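Local coordinates for magnesium transport protein CorA (Methanocaldococcus jannaschii, PDB 4EGW) that carries magnesium ions into the cell as a homopentameric channel that closes when cytoplasmic magnesium is high and opens when it is low, at residues A[56-60]-A[61-65]; A[156-159]-A[160-164]; A[174-177]-A[178-182]. One frame throughout, in Å; residues are numbered along the deposited sequence.

The three contacts follow one another along the chain, each made by side chains a few residues apart. Contact 1 is the loop after strand 51-56 and the first turn of helix 60-70, its centre about 24 Å from that of contact 2. Contacts 2 and 3 share helix 156-186, their centres about 27 Å apart. Contacts 1 and 3 are furthest apart, about 39 Å between centres, on opposite sides of the chain's centre. Bound diols mark the long helix: the side chain of H160 in contact 2 lies about 4 Å from a butanediol, and contact 3 lines the pocket of another. A magnesium ion is about 4 Å from the E181 side chain in contact 3.

Contact 1. Residues A[56-60]-A[61-65]; sequences YDPKD and EELYK
E61 sets its CG beside the chain of K59, CG to CG 4.1 Å, the two side chains crossing at about a right angle. Its carboxylate is turned 84° from that of D60, and E61 OE2 comes within 3.2 Å of D60 OD1, a pairing of like charges which the helix N-terminus may partly offset. E62 makes the charged link: K59 NZ reaches E62 OE2 at 3.0 Å, a salt bridge on the anti side of the carboxylate. The lysine gets there because CG sits between its backbone N and carbonyl carbon (chi1 46°) and the chain bends further out. L63 donates its backbone N to K59 O at 3.1 Å, while its CB packs 4.0 Å from P58 CB. With K59 as N-cap, this apolar pair spans the positions of a hydrophobic staple. Y64 N binds D60 O at 3.0 Å, and Y64 CB lies against the same oxygen. The turn follows strand 51-56, whose Y56 ring meets that of H127 at the end of strand 122-127; P58 rests on I27, and L63 and Y64 touch L77 and V74 of helix 74-80.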
loop_
_atom_site.group_PDB
_atom_site.type_symbol
_atom_site.label_atom_id
_atom_site.label_comp_id
_atom_site.label_asym_id
_atom_site.label_seq_id
_atom_site.Cartn_x
_atom_site.Cartn_y
_atom_site.Cartn_z
ATOM N N TYR A 56 15.770 18.381 1.293
ATOM C CA TYR A 56 16.303 17.219 1.974
ATOM C C TYR A 56 17.694 17.503 2.526
ATOM O O TYR A 56 18.650 17.632 1.764
ATOM C CB TYR A 56 16.359 16.030 1.006
ATOM C CG TYR A 56 17.083 14.822 1.568
ATOM C CD1 TYR A 56 17.145 14.606 2.939
ATOM C CD2 TYR A 56 17.715 13.908 0.732
ATOM C CE1 TYR A 56 17.807 13.520 3.464
ATOM C CE2 TYR A 56 18.379 12.808 1.252
ATOM C CZ TYR A 56 18.424 12.622 2.623
ATOM O OH TYR A 56 19.085 11.539 3.171
ATOM N N ASP A 57 17.795 17.603 3.851
ATOM C CA ASP A 57 19.085 17.583 4.539
ATOM C C ASP A 57 20.056 18.664 4.059
ATOM O O ASP A 57 21.178 18.354 3.658
ATOM C CB ASP A 57 19.714 16.197 4.353
ATOM C CG ASP A 57 20.873 15.935 5.293
ATOM O OD1 ASP A 57 20.797 16.345 6.476
ATOM O OD2 ASP A 57 21.856 15.304 4.840
ATOM N N PRO A 58 19.630 19.936 4.100
ATOM C CA PRO A 58 20.361 21.068 3.511
ATOM C C PRO A 58 21.619 21.533 4.251
ATOM O O PRO A 58 21.590 21.617 5.474
ATOM C CB PRO A 58 19.325 22.194 3.557
ATOM C CG PRO A 58 18.506 21.877 4.748
ATOM C CD PRO A 58 18.397 20.375 4.776
ATOM N N LYS A 59 22.683 21.875 3.520
ATOM C CA LYS A 59 23.823 22.566 4.126
ATOM C C LYS A 59 23.376 24.005 4.349
ATOM O O LYS A 59 22.762 24.610 3.472
ATOM C CB LYS A 59 25.088 22.474 3.255
ATOM C CG LYS A 59 24.890 22.771 1.768
ATOM C CD LYS A 59 26.210 22.724 0.996
ATOM C CE LYS A 59 26.310 21.492 0.093
ATOM N NZ LYS A 59 25.440 21.571 -1.121
ATOM N N ASP A 60 23.646 24.550 5.526
ATOM C CA ASP A 60 22.894 25.724 5.947
ATOM C C ASP A 60 23.176 26.917 5.059
ATOM O O ASP A 60 22.525 27.955 5.166
ATOM C CB ASP A 60 23.036 26.021 7.451
ATOM C CG ASP A 60 24.423 26.425 7.841
ATOM O OD1 ASP A 60 25.372 26.028 7.141
ATOM O OD2 ASP A 60 24.556 27.141 8.854
ATOM N N GLU A 61 24.152 26.754 4.178
ATOM C CA GLU A 61 24.326 27.680 3.072
ATOM C C GLU A 61 23.030 27.653 2.248
ATOM O O GLU A 61 22.390 28.689 2.036
ATOM C CB GLU A 61 25.521 27.261 2.207
ATOM C CG GLU A 61 26.521 26.339 2.910
ATOM C CD GLU A 61 27.417 27.063 3.913
ATOM O OE1 GLU A 61 27.805 28.223 3.643
ATOM O OE2 GLU A 61 27.738 26.464 4.968
ATOM N N GLU A 62 22.654 26.444 1.818
ATOM C CA GLU A 62 21.461 26.197 1.007
ATOM C C GLU A 62 20.170 26.485 1.767
ATOM O O GLU A 62 19.156 26.868 1.177
ATOM C CB GLU A 62 21.440 24.747 0.494
ATOM C CG GLU A 62 22.403 24.447 -0.663
ATOM C CD GLU A 62 21.924 23.309 -1.570
ATOM O OE1 GLU A 62 20.698 23.212 -1.821
ATOM O OE2 GLU A 62 22.775 22.500 -2.016
ATOM N N LEU A 63 20.204 26.292 3.080
ATOM C CA LEU A 63 19.031 26.537 3.904
ATOM C C LEU A 63 18.754 28.039 4.066
ATOM O O LEU A 63 17.636 28.498 3.845
ATOM C CB LEU A 63 19.190 25.862 5.264
ATOM C CG LEU A 63 18.082 26.137 6.284
ATOM C CD1 LEU A 63 16.719 25.780 5.702
ATOM C CD2 LEU A 63 18.330 25.397 7.596
ATOM N N TYR A 64 19.776 28.804 4.437
ATOM C CA TYR A 64 19.612 30.244 4.608
ATOM C C TYR A 64 19.036 30.893 3.355
ATOM O O TYR A 64 18.151 31.753 3.431
ATOM C CB TYR A 64 20.935 30.913 4.962
ATOM C CG TYR A 64 20.883 32.406 4.771
ATOM C CD1 TYR A 64 20.224 33.222 5.685
ATOM C CD2 TYR A 64 21.471 33.003 3.658
ATOM C CE1 TYR A 64 20.164 34.599 5.501
ATOM C CE2 TYR A 64 21.419 34.376 3.467
ATOM C CZ TYR A 64 20.764 35.169 4.390
ATOM O OH TYR A 64 20.715 36.532 4.198
ATOM N N LYS A 65 19.554 30.479 2.204
ATOM C CA LYS A 65 19.038 30.918 0.911
ATOM C C LYS A 65 17.534 30.655 0.846
ATOM O O LYS A 65 16.757 31.478 0.351
ATOM C CB LYS A 65 19.756 30.153 -0.210
ATOM C CG LYS A 65 19.670 30.778 -1.593
ATOM C CD LYS A 65 20.776 30.244 -2.512
ATOM C CE LYS A 65 20.830 31.014 -3.828
ATOM N NZ LYS A 65 22.111 30.833 -4.568
#

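Contact 2. Residues A[156-159]-A[160-164]; sequences FLLY and HILNE
F156 turns one face of its ring to the imidazole of H160, with H160 CD2 above that face, displaced toward the rim. Together with Y159 the two form an aromatic cluster on the first turns of helix 156-186, the long helix that packs on strand 122-127 and on helices 132-143, 193-225 and 233-270. The F156 and H160 rings meet obliquely, planes 57° apart, and the closest atoms are F156 CZ and H160 NE2 at 3.0 Å. The same imidazole also meets Y159 obliquely, in a direction roughly perpendicular to that of F156: H160 CE1 lies at the edge of the tyrosine ring, in its plane, and H160 ND1 is 3.1 Å from Y159 CE1. A butanediol molecule lies about 4 Å from the H160 side chain.

Y159 and N163, one turn apart, run side by side in the same direction because both carry CG opposite the backbone N (chi1 155° and -156°). N163 CB makes a CH-pi contact over the tyrosine face, 4.1 Å from the ring centroid, and the amide lies nearly parallel to the ring. L157, L158, I161 and L162 form the aliphatic part of the turn, where L158 CD1 touches L162 CD1 at 3.5 Å. Both of these leucines pack on L223 of helix 193-225, L157 and I161 cover L123 of strand 122-127, and L242 of helix 233-270 lies against Y159, L162 and N163.

Backbone bonds underlie all of this: H160 N reaches F156 O at 3.1 Å, and L162 N meets L158 O at 2.9 Å.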
loop_
_atom_site.group_PDB
_atom_site.type_symbol
_atom_site.label_atom_id
_atom_site.label_comp_id
_atom_site.label_asym_id
_atom_site.label_seq_id
_atom_site.Cartn_x
_atom_site.Cartn_y
_atom_site.Cartn_z
ATOM N N PHE A 156 -4.920 19.478 -0.981
ATOM C CA PHE A 156 -4.809 18.164 -1.567
ATOM C C PHE A 156 -3.393 17.661 -1.516
ATOM O O PHE A 156 -3.138 16.508 -1.161
ATOM C CB PHE A 156 -5.304 18.208 -3.008
ATOM C CG PHE A 156 -5.651 16.864 -3.560
ATOM C CD1 PHE A 156 -6.323 15.935 -2.771
ATOM C CD2 PHE A 156 -5.314 16.523 -4.863
ATOM C CE1 PHE A 156 -6.654 14.684 -3.268
ATOM C CE2 PHE A 156 -5.641 15.273 -5.370
ATOM C CZ PHE A 156 -6.313 14.347 -4.566
ATOM N N LEU A 157 -2.476 18.562 -1.860
ATOM C CA LEU A 157 -1.068 18.229 -1.992
ATOM C C LEU A 157 -0.585 17.699 -0.660
ATOM O O LEU A 157 0.152 16.714 -0.581
ATOM C CB LEU A 157 -0.269 19.472 -2.393
ATOM C CG LEU A 157 1.244 19.327 -2.584
ATOM C CD1 LEU A 157 1.546 18.278 -3.618
ATOM C CD2 LEU A 157 1.865 20.647 -2.995
ATOM N N LEU A 158 -1.036 18.359 0.395
ATOM C CA LEU A 158 -0.669 17.969 1.739
ATOM C C LEU A 158 -1.041 16.524 2.037
ATOM O O LEU A 158 -0.195 15.696 2.385
ATOM C CB LEU A 158 -1.400 18.857 2.712
ATOM C CG LEU A 158 -1.223 18.362 4.127
ATOM C CD1 LEU A 158 0.277 18.182 4.450
ATOM C CD2 LEU A 158 -1.918 19.355 5.050
ATOM N N TYR A 159 -2.325 16.239 1.891
ATOM C CA TYR A 159 -2.847 14.913 2.120
ATOM C C TYR A 159 -2.058 13.837 1.387
ATOM O O TYR A 159 -1.785 12.770 1.937
ATOM C CB TYR A 159 -4.300 14.860 1.682
ATOM C CG TYR A 159 -4.745 13.477 1.317
ATOM C CD1 TYR A 159 -4.594 13.003 0.019
ATOM C CD2 TYR A 159 -5.310 12.639 2.262
ATOM C CE1 TYR A 159 -4.995 11.735 -0.329
ATOM C CE2 TYR A 159 -5.718 11.364 1.925
ATOM C CZ TYR A 159 -5.558 10.918 0.626
ATOM O OH TYR A 159 -5.961 9.647 0.277
ATOM N N HIS A 160 -1.704 14.104 0.140
ATOM C CA HIS A 160 -1.025 13.083 -0.645
ATOM C C HIS A 160 0.292 12.671 -0.044
ATOM O O HIS A 160 0.564 11.487 0.138
ATOM C CB HIS A 160 -0.844 13.532 -2.084
ATOM C CG HIS A 160 -2.016 13.194 -2.942
ATOM N ND1 HIS A 160 -2.887 12.175 -2.622
ATOM C CD2 HIS A 160 -2.481 13.742 -4.087
ATOM C CE1 HIS A 160 -3.832 12.102 -3.541
ATOM N NE2 HIS A 160 -3.610 13.043 -4.442
ATOM N N ILE A 161 1.117 13.656 0.261
ATOM C CA ILE A 161 2.340 13.369 0.960
ATOM C C ILE A 161 1.959 12.566 2.198
ATOM O O ILE A 161 2.464 11.464 2.414
ATOM C CB ILE A 161 3.046 14.658 1.348
ATOM C CG1 ILE A 161 2.894 15.683 0.219
ATOM C CG2 ILE A 161 4.500 14.377 1.641
ATOM C CD1 ILE A 161 3.409 17.068 0.559
ATOM N N LEU A 162 1.045 13.105 2.994
ATOM C CA LEU A 162 0.628 12.418 4.214
ATOM C C LEU A 162 0.185 11.005 3.868
ATOM O O LEU A 162 0.518 10.034 4.559
ATOM C CB LEU A 162 -0.506 13.174 4.898
ATOM C CG LEU A 162 -0.063 14.226 5.925
ATOM C CD1 LEU A 162 1.171 14.988 5.467
ATOM C CD2 LEU A 162 -1.194 15.179 6.289
ATOM N N ASN A 163 -0.555 10.895 2.776
ATOM C CA ASN A 163 -1.001 9.601 2.320
ATOM C C ASN A 163 0.168 8.707 1.956
ATOM O O ASN A 163 0.281 7.593 2.465
ATOM C CB ASN A 163 -1.909 9.732 1.113
ATOM C CG ASN A 163 -2.828 8.552 0.971
ATOM O OD1 ASN A 163 -3.278 7.979 1.973
ATOM N ND2 ASN A 163 -3.115 8.172 -0.263
ATOM N N GLU A 164 1.029 9.182 1.063
ATOM C CA GLU A 164 2.174 8.383 0.665
ATOM C C GLU A 164 2.956 7.959 1.878
ATOM O O GLU A 164 3.409 6.821 1.954
ATOM C CB GLU A 164 3.079 9.119 -0.314
ATOM C CG GLU A 164 2.716 8.887 -1.769
ATOM C CD GLU A 164 2.471 7.420 -2.083
ATOM O OE1 GLU A 164 3.251 6.563 -1.601
ATOM O OE2 GLU A 164 1.487 7.130 -2.806
#

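Contact 3. Residues A[174-177]-A[178-182]; sequences MNLE and DELEE. With BU1 (1,4-butanediol), chain G.
E181 N donates to E177 O at 3.2 Å, and L180 N to L176 O, also at 3.2 Å. In D178, CG beside the backbone N (chi1 -69°) turns the carboxylate back toward M174, with OD1 2.7 Å from M174 O, acceptor against acceptor; R171 of the second subunit, in a long, weak ion pair with OD1, may ease this. Replacing D178 by alanine removes the carboxylate beside M174 O and is likely to leave R171 of the second subunit without its weak acidic partner. N175 hydrogen-bonds N175 and R171 of the second subunit, which places this face of the helix against the other chain of this two-chain assembly. Further round, L176 CD2 packs 3.9 Å from L180 CD1, and both leucines bury themselves on helix 233-270, at Y256 and L260. Butanediol lies across E177, L180 and E181, its O5 3.1 Å from L180 CB, in a pocket completed by E184, Y256 and V259. E181 also sits close to E184, and a magnesium ion lies about 4 Å from its side chain. So many carboxylates gathered on this helix would attract cations, consistent with a cytoplasmic region that responds to magnesium.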
loop_
_atom_site.group_PDB
_atom_site.type_symbol
_atom_site.label_atom_id
_atom_site.label_comp_id
_atom_site.label_asym_id
_atom_site.label_seq_id
_atom_site.Cartn_x
_atom_site.Cartn_y
_atom_site.Cartn_z
ATOM N N MET A 174 2.458 -4.743 6.535
ATOM C CA MET A 174 2.049 -5.965 5.873
ATOM C C MET A 174 3.309 -6.791 5.622
ATOM O O MET A 174 3.297 -8.016 5.725
ATOM C CB MET A 174 1.258 -5.652 4.603
ATOM C CG MET A 174 0.207 -4.558 4.827
ATOM S SD MET A 174 -1.093 -4.470 3.580
ATOM C CE MET A 174 -0.130 -4.474 2.067
ATOM N N ASN A 175 4.408 -6.099 5.341
ATOM C CA ASN A 175 5.715 -6.733 5.200
ATOM C C ASN A 175 6.227 -7.324 6.506
ATOM O O ASN A 175 6.563 -8.503 6.585
ATOM C CB ASN A 175 6.733 -5.715 4.699
ATOM C CG ASN A 175 6.827 -5.671 3.180
ATOM O OD1 ASN A 175 6.126 -6.403 2.476
ATOM N ND2 ASN A 175 7.701 -4.803 2.669
ATOM N N LEU A 176 6.298 -6.498 7.538
ATOM C CA LEU A 176 6.731 -6.990 8.829
ATOM C C LEU A 176 5.911 -8.211 9.195
ATOM O O LEU A 176 6.426 -9.146 9.805
ATOM C CB LEU A 176 6.574 -5.918 9.897
ATOM C CG LEU A 176 6.680 -6.447 11.325
ATOM C CD1 LEU A 176 7.408 -5.445 12.207
ATOM C CD2 LEU A 176 5.304 -6.792 11.896
ATOM N N GLU A 177 4.635 -8.200 8.809
ATOM C CA GLU A 177 3.738 -9.306 9.106
ATOM C C GLU A 177 4.291 -10.597 8.540
ATOM O O GLU A 177 4.142 -11.659 9.137
ATOM C CB GLU A 177 2.340 -9.050 8.547
ATOM C CG GLU A 177 1.480 -10.310 8.496
ATOM C CD GLU A 177 -0.008 -10.023 8.553
ATOM O OE1 GLU A 177 -0.477 -9.119 7.825
ATOM O OE2 GLU A 177 -0.711 -10.705 9.329
ATOM N N ASP A 178 4.932 -10.498 7.381
ATOM C CA ASP A 178 5.551 -11.658 6.748
ATOM C C ASP A 178 6.597 -12.239 7.675
ATOM O O ASP A 178 6.593 -13.431 7.974
ATOM C CB ASP A 178 6.230 -11.268 5.430
ATOM C CG ASP A 178 5.241 -10.891 4.336
ATOM O OD1 ASP A 178 4.137 -10.382 4.649
ATOM O OD2 ASP A 178 5.587 -11.094 3.149
ATOM N N GLU A 179 7.502 -11.377 8.123
ATOM C CA GLU A 179 8.601 -11.793 8.971
ATOM C C GLU A 179 8.064 -12.527 10.187
ATOM O O GLU A 179 8.737 -13.396 10.743
ATOM C CB GLU A 179 9.451 -10.588 9.383
ATOM C CG GLU A 179 10.078 -9.865 8.207
ATOM C CD GLU A 179 11.394 -9.192 8.550
ATOM O OE1 GLU A 179 11.479 -7.951 8.403
ATOM O OE2 GLU A 179 12.345 -9.908 8.946
ATOM N N LEU A 180 6.845 -12.186 10.590
ATOM C CA LEU A 180 6.223 -12.844 11.727
ATOM C C LEU A 180 5.886 -14.290 11.389
ATOM O O LEU A 180 6.284 -15.215 12.109
ATOM C CB LEU A 180 4.962 -12.100 12.165
ATOM C CG LEU A 180 5.128 -10.690 12.729
ATOM C CD1 LEU A 180 3.773 -10.177 13.145
ATOM C CD2 LEU A 180 6.100 -10.660 13.904
ATOM N N GLU A 181 5.162 -14.482 10.289
ATOM C CA GLU A 181 4.846 -15.828 9.833
ATOM C C GLU A 181 6.136 -16.642 9.662
ATOM O O GLU A 181 6.211 -17.799 10.095
ATOM C CB GLU A 181 4.022 -15.800 8.536
ATOM C CG GLU A 181 2.503 -15.606 8.731
ATOM C CD GLU A 181 1.761 -16.889 9.150
ATOM O OE1 GLU A 181 1.672 -17.836 8.333
ATOM O OE2 GLU A 181 1.252 -16.945 10.296
ATOM N N GLU A 182 7.150 -16.027 9.052
ATOM C CA GLU A 182 8.445 -16.687 8.848
ATOM C C GLU A 182 9.141 -16.946 10.179
ATOM O O GLU A 182 9.965 -17.855 10.293
ATOM C CB GLU A 182 9.367 -15.868 7.923
ATOM C CG GLU A 182 9.072 -15.996 6.418
ATOM C CD GLU A 182 10.262 -15.619 5.533
ATOM O OE1 GLU A 182 11.420 -15.799 5.977
ATOM O OE2 GLU A 182 10.042 -15.146 4.392
HETATM C C1 BU1 G . 0.980 -13.694 12.603
HETATM C C2 BU1 G . -0.079 -12.722 12.219
HETATM C C3 BU1 G . -0.087 -11.384 12.878
HETATM C C4 BU1 G . -1.075 -10.403 12.347
HETATM O O5 BU1 G . 2.216 -13.550 12.010
HETATM O O6 BU1 G . -1.652 -10.697 11.122
#